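Local coordinates for periplasmic cell division protein (SufI) (Aquifex aeolicus, PDB 6SYY) that is a multicopper oxidase that probably oxidises its substrates at one copper site and passes the electrons to oxygen at a copper cluster, at residues I424-G436 with H515-A527. Sequence-based numbering, arbitrary orientation. Where two conformers were deposited one is given.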
loop_
_atom_site.group_PDB
_atom_site.type_symbol
_atom_site.label_atom_id
_atom_site.label_comp_id
_atom_site.label_asym_id
_atom_site.label_seq_id
_atom_site.Cartn_x
_atom_site.Cartn_y
_atom_site.Cartn_z
ATOM N N ILE A 424 8.104 26.662 0.441
ATOM C CA ILE A 424 7.877 25.219 0.411
ATOM C C ILE A 424 9.182 24.451 0.246
ATOM O O ILE A 424 9.223 23.244 0.513
ATOM C CB ILE A 424 6.877 24.813 -0.692
ATOM C CG1 ILE A 424 7.526 24.862 -2.073
ATOM C CG2 ILE A 424 5.640 25.695 -0.650
ATOM C CD1 ILE A 424 6.725 24.136 -3.130
ATOM N N ASN A 425 10.258 25.121 -0.173
ATOM C CA ASN A 425 11.563 24.479 -0.241
ATOM C C ASN A 425 12.248 24.394 1.117
ATOM O O ASN A 425 13.181 23.598 1.276
ATOM C CB ASN A 425 12.467 25.223 -1.223
ATOM C CG ASN A 425 11.998 25.094 -2.651
ATOM O OD1 ASN A 425 11.617 24.011 -3.099
ATOM N ND2 ASN A 425 12.021 26.202 -3.381
ATOM N N ASN A 426 11.816 25.192 2.092
ATOM C CA ASN A 426 12.363 25.148 3.449
ATOM C C ASN A 426 11.220 25.247 4.451
ATOM O O ASN A 426 11.089 26.237 5.181
ATOM C CB ASN A 426 13.392 26.260 3.655
ATOM C CG ASN A 426 14.588 26.119 2.735
ATOM O OD1 ASN A 426 15.518 25.361 3.017
ATOM N ND2 ASN A 426 14.565 26.841 1.622
ATOM N N PRO A 427 10.369 24.217 4.520
ATOM C CA PRO A 427 9.221 24.274 5.427
ATOM C C PRO A 427 9.585 23.829 6.831
ATOM O O PRO A 427 10.730 23.450 7.094
ATOM C CB PRO A 427 8.237 23.298 4.781
ATOM C CG PRO A 427 9.156 22.217 4.261
ATOM C CD PRO A 427 10.429 22.921 3.814
ATOM N N LYS A 428 8.612 23.866 7.736
ATOM C CA LYS A 428 8.802 23.255 9.042
ATOM C C LYS A 428 9.017 21.755 8.881
ATOM O O LYS A 428 8.357 21.099 8.069
ATOM C CB LYS A 428 7.593 23.534 9.939
ATOM C CG LYS A 428 7.699 22.935 11.329
ATOM C CD LYS A 428 6.573 23.393 12.247
ATOM C CE LYS A 428 6.676 22.692 13.603
ATOM N NZ LYS A 428 5.760 23.260 14.634
ATOM N N VAL A 429 9.972 21.216 9.632
ATOM C CA VAL A 429 10.222 19.782 9.673
ATOM C C VAL A 429 10.228 19.349 11.130
ATOM O O VAL A 429 10.691 20.090 12.006
ATOM C CB VAL A 429 11.550 19.393 8.983
ATOM C CG1 VAL A 429 11.492 19.711 7.497
ATOM C CG2 VAL A 429 12.734 20.094 9.645
ATOM N N LEU A 430 9.695 18.153 11.392
ATOM C CA LEU A 430 9.717 17.629 12.750
ATOM C C LEU A 430 11.144 17.358 13.204
ATOM O O LEU A 430 11.506 17.652 14.348
ATOM C CB LEU A 430 8.879 16.357 12.838
ATOM C CG LEU A 430 8.707 15.814 14.258
ATOM C CD1 LEU A 430 7.915 16.801 15.107
ATOM C CD2 LEU A 430 8.047 14.436 14.255
ATOM N N PHE A 431 11.964 16.800 12.320
ATOM C CA PHE A 431 13.365 16.557 12.612
ATOM C C PHE A 431 14.127 16.583 11.299
ATOM O O PHE A 431 13.544 16.478 10.215
ATOM C CB PHE A 431 13.579 15.223 13.346
ATOM C CG PHE A 431 13.181 14.017 12.544
ATOM C CD1 PHE A 431 11.883 13.537 12.590
ATOM C CD2 PHE A 431 14.104 13.364 11.745
ATOM C CE1 PHE A 431 11.511 12.434 11.852
ATOM C CE2 PHE A 431 13.736 12.259 11.000
ATOM C CZ PHE A 431 12.438 11.794 11.056
ATOM N N GLU A 432 15.444 16.721 11.408
ATOM C CA GLU A 432 16.319 16.852 10.256
ATOM C C GLU A 432 17.486 15.889 10.404
ATOM O O GLU A 432 18.000 15.692 11.508
ATOM C CB GLU A 432 16.821 18.294 10.122
ATOM C CG GLU A 432 17.736 18.552 8.945
ATOM C CD GLU A 432 18.089 20.019 8.814
ATOM O OE1 GLU A 432 17.395 20.852 9.433
ATOM O OE2 GLU A 432 19.060 20.340 8.100
ATOM N N GLN A 433 17.895 15.285 9.290
ATOM C CA GLN A 433 19.017 14.358 9.266
ATOM C C GLN A 433 19.956 14.721 8.122
ATOM O O GLN A 433 19.568 15.379 7.153
ATOM C CB GLN A 433 18.547 12.900 9.111
ATOM C CG GLN A 433 17.557 12.440 10.169
ATOM C CD GLN A 433 18.167 12.379 11.557
ATOM O OE1 GLN A 433 19.388 12.372 11.714
ATOM N NE2 GLN A 433 17.314 12.336 12.573
ATOM N N ASN A 434 21.205 14.293 8.249
ATOM C CA ASN A 434 22.161 14.418 7.164
ATOM C C ASN A 434 22.064 13.205 6.251
ATOM O O ASN A 434 21.714 12.106 6.687
ATOM C CB ASN A 434 23.583 14.551 7.702
ATOM C CG ASN A 434 23.854 15.913 8.284
ATOM O OD1 ASN A 434 23.362 16.920 7.778
ATOM N ND2 ASN A 434 24.639 15.957 9.355
ATOM N N ASN A 435 22.369 13.420 4.973
ATOM C CA ASN A 435 22.348 12.330 4.007
ATOM C C ASN A 435 23.302 11.225 4.443
ATOM O O ASN A 435 24.472 11.477 4.747
ATOM C CB ASN A 435 22.725 12.851 2.620
ATOM C CG ASN A 435 22.474 11.833 1.525
ATOM O OD1 ASN A 435 21.935 10.754 1.774
ATOM N ND2 ASN A 435 22.856 12.176 0.300
ATOM N N GLY A 436 22.793 9.996 4.492
ATOM C CA GLY A 436 23.565 8.866 4.953
ATOM C C GLY A 436 23.394 8.522 6.418
ATOM O O GLY A 436 23.924 7.496 6.859
ATOM N N HIS A 515 -4.629 10.838 8.481
ATOM C CA HIS A 515 -3.790 11.685 7.643
ATOM C C HIS A 515 -4.527 12.956 7.234
ATOM O O HIS A 515 -3.970 14.057 7.315
ATOM C CB HIS A 515 -3.328 10.881 6.426
ATOM C CG HIS A 515 -2.912 11.721 5.263
ATOM N ND1 HIS A 515 -3.814 12.212 4.344
ATOM C CD2 HIS A 515 -1.693 12.155 4.865
ATOM C CE1 HIS A 515 -3.170 12.917 3.433
ATOM N NE2 HIS A 515 -1.882 12.901 3.726
ATOM N N ASP A 516 -5.795 12.829 6.830
ATOM C CA ASP A 516 -6.548 13.992 6.367
ATOM C C ASP A 516 -6.782 14.993 7.492
ATOM O O ASP A 516 -6.763 16.208 7.263
ATOM C CB ASP A 516 -7.881 13.557 5.758
ATOM C CG ASP A 516 -7.761 13.181 4.292
ATOM O OD1 ASP A 516 -6.714 13.483 3.685
ATOM O OD2 ASP A 516 -8.713 12.585 3.746
ATOM N N GLU A 517 -7.002 14.512 8.711
ATOM C CA GLU A 517 -7.253 15.401 9.832
ATOM C C GLU A 517 -5.972 15.833 10.536
ATOM O O GLU A 517 -6.041 16.432 11.615
ATOM C CB GLU A 517 -8.227 14.751 10.816
ATOM C CG GLU A 517 -7.776 13.446 11.388
ATOM C CD GLU A 517 -8.944 12.598 11.846
ATOM O OE1 GLU A 517 -10.097 12.944 11.504
ATOM O OE2 GLU A 517 -8.711 11.589 12.545
ATOM N N GLY A 518 -4.810 15.553 9.946
ATOM C CA GLY A 518 -3.583 16.222 10.331
ATOM C C GLY A 518 -2.492 15.353 10.920
ATOM O O GLY A 518 -1.456 15.893 11.319
ATOM N N MET A 519 -2.666 14.038 11.000
ATOM C CA MET A 519 -1.639 13.144 11.518
ATOM C C MET A 519 -0.528 12.982 10.493
ATOM O O MET A 519 -0.341 11.897 9.940
ATOM C CB MET A 519 -2.259 11.793 11.875
ATOM C CG MET A 519 -1.417 10.955 12.809
ATOM S SD MET A 519 -2.357 9.642 13.608
ATOM C CE MET A 519 -1.107 8.986 14.715
ATOM N N MET A 520 0.215 14.057 10.242
ATOM C CA MET A 520 1.183 14.108 9.155
ATOM C C MET A 520 2.157 15.242 9.435
ATOM O O MET A 520 1.736 16.334 9.827
ATOM C CB MET A 520 0.450 14.316 7.821
ATOM C CG MET A 520 1.301 14.736 6.650
ATOM S SD MET A 520 0.296 14.864 5.154
ATOM C CE MET A 520 -1.146 15.736 5.761
ATOM N N VAL A 521 3.454 14.976 9.262
ATOM C CA VAL A 521 4.501 15.980 9.431
ATOM C C VAL A 521 5.523 15.818 8.313
ATOM O O VAL A 521 5.544 14.815 7.599
ATOM C CB VAL A 521 5.213 15.883 10.801
ATOM C CG1 VAL A 521 4.266 16.213 11.937
ATOM C CG2 VAL A 521 5.826 14.502 10.983
ATOM N N ASN A 522 6.377 16.826 8.171
ATOM C CA ASN A 522 7.555 16.729 7.323
ATOM C C ASN A 522 8.757 16.320 8.161
ATOM O O ASN A 522 8.836 16.615 9.356
ATOM C CB ASN A 522 7.878 18.061 6.636
ATOM C CG ASN A 522 6.773 18.554 5.720
ATOM O OD1 ASN A 522 6.145 17.783 4.998
ATOM N ND2 ASN A 522 6.544 19.861 5.736
ATOM N N TYR A 523 9.702 15.643 7.521
ATOM C CA TYR A 523 11.065 15.575 8.019
ATOM C C TYR A 523 11.995 15.871 6.850
ATOM O O TYR A 523 11.584 15.855 5.687
ATOM C CB TYR A 523 11.392 14.222 8.687
ATOM C CG TYR A 523 11.569 13.057 7.744
ATOM C CD1 TYR A 523 12.836 12.642 7.355
ATOM C CD2 TYR A 523 10.473 12.360 7.252
ATOM C CE1 TYR A 523 13.009 11.571 6.493
ATOM C CE2 TYR A 523 10.633 11.284 6.392
ATOM C CZ TYR A 523 11.906 10.895 6.015
ATOM O OH TYR A 523 12.086 9.827 5.164
ATOM N N ARG A 524 13.247 16.177 7.171
ATOM C CA ARG A 524 14.194 16.676 6.184
ATOM C C ARG A 524 15.445 15.814 6.179
ATOM O O ARG A 524 15.933 15.410 7.237
ATOM C CB ARG A 524 14.562 18.134 6.474
ATOM C CG ARG A 524 15.457 18.788 5.440
ATOM C CD ARG A 524 15.849 20.190 5.901
ATOM N NE ARG A 524 16.962 20.744 5.136
ATOM C CZ ARG A 524 16.879 21.828 4.373
ATOM N NH1 ARG A 524 15.731 22.487 4.277
ATOM N NH2 ARG A 524 17.946 22.257 3.712
ATOM N N VAL A 525 15.955 15.529 4.984
ATOM C CA VAL A 525 17.259 14.896 4.810
ATOM C C VAL A 525 18.082 15.793 3.896
ATOM O O VAL A 525 17.666 16.077 2.767
ATOM C CB VAL A 525 17.161 13.481 4.219
ATOM C CG1 VAL A 525 18.540 12.828 4.206
ATOM C CG2 VAL A 525 16.159 12.639 4.997
ATOM N N ASN A 526 19.246 16.230 4.374
ATOM C CA ASN A 526 20.050 17.179 3.621
ATOM C C ASN A 526 20.736 16.489 2.443
ATOM O O ASN A 526 20.667 15.267 2.271
ATOM C CB ASN A 526 21.070 17.852 4.537
ATOM C CG ASN A 526 20.408 18.700 5.607
ATOM O OD1 ASN A 526 19.474 19.454 5.326
ATOM N ND2 ASN A 526 20.872 18.565 6.844
ATOM N N ALA A 527 21.396 17.299 1.619
ATOM C CA ALA A 527 21.997 16.830 0.372
ATOM C C ALA A 527 23.131 15.835 0.608
ATOM O O ALA A 527 23.906 15.974 1.556
ATOM C CB ALA A 527 22.498 18.021 -0.444
HETATM O O HOH W 1 18.148 25.416 2.500
HETATM O O HOH W 2 13.139 22.703 6.103
HETATM O O HOH W 3 23.793 16.020 3.992
#
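Arg524 and Glu432 pair where strand 432-433 runs parallel to strand 520-525. The backbones are joined by Leu430 N to Asn522 O, Arg524 N to Phe431 O, Gln433 N to Arg524 O and Asn526 N to Gln433 O. Within this chain, strand 432-433 is an outermost strand of a cupredoxin-type sheet. Strand 520-525 comes next, then strand 503-509 with the copper ligand His508.

Arg524 runs out straight, with CG anti to N (chi1 -175°). Its CB meets Val429 CG1 at 3.6 Å. CG and CD run beside the extended Glu432 side chain, Arg524 CD 3.7 Å from Glu432 CD. Arg524 NE donates almost straight to Asn526 OD1 at 2.8 Å, in the guanidinium plane. Glu432 OE2 stands well out of that plane, so its 3.7 Å salt bridge to Arg524 NE is long and purely electrostatic. Arg524 NH1 gives one hydrogen to Asn426 OD1 (3.1 Å) at the guanidinium edge; a water links it to Pro427 O. Asn426 ND2 is hydrogen-bonded to Asp423 OD2.

Asn526 ND2 donates to the anti lone pair of Glu432 OE2 at 2.8 Å and also to Asn434 OD1. On the side of the sheet away from Arg524, Tyr523 CB sits over one face of the Phe431 ring, 3.7 Å from its centroid. Tyr523 OH bonds to the backbone of the copper ligand His456.

With an alanine in place of Arg524, Asn526 OD1 and Asn426 OD1 would probably lose these donors, and the Glu432 carboxylate its cationic neighbour. One extended cation therefore ties Asn426 and Val429 to strand 520-525, and its charge probably steadies the carboxylate.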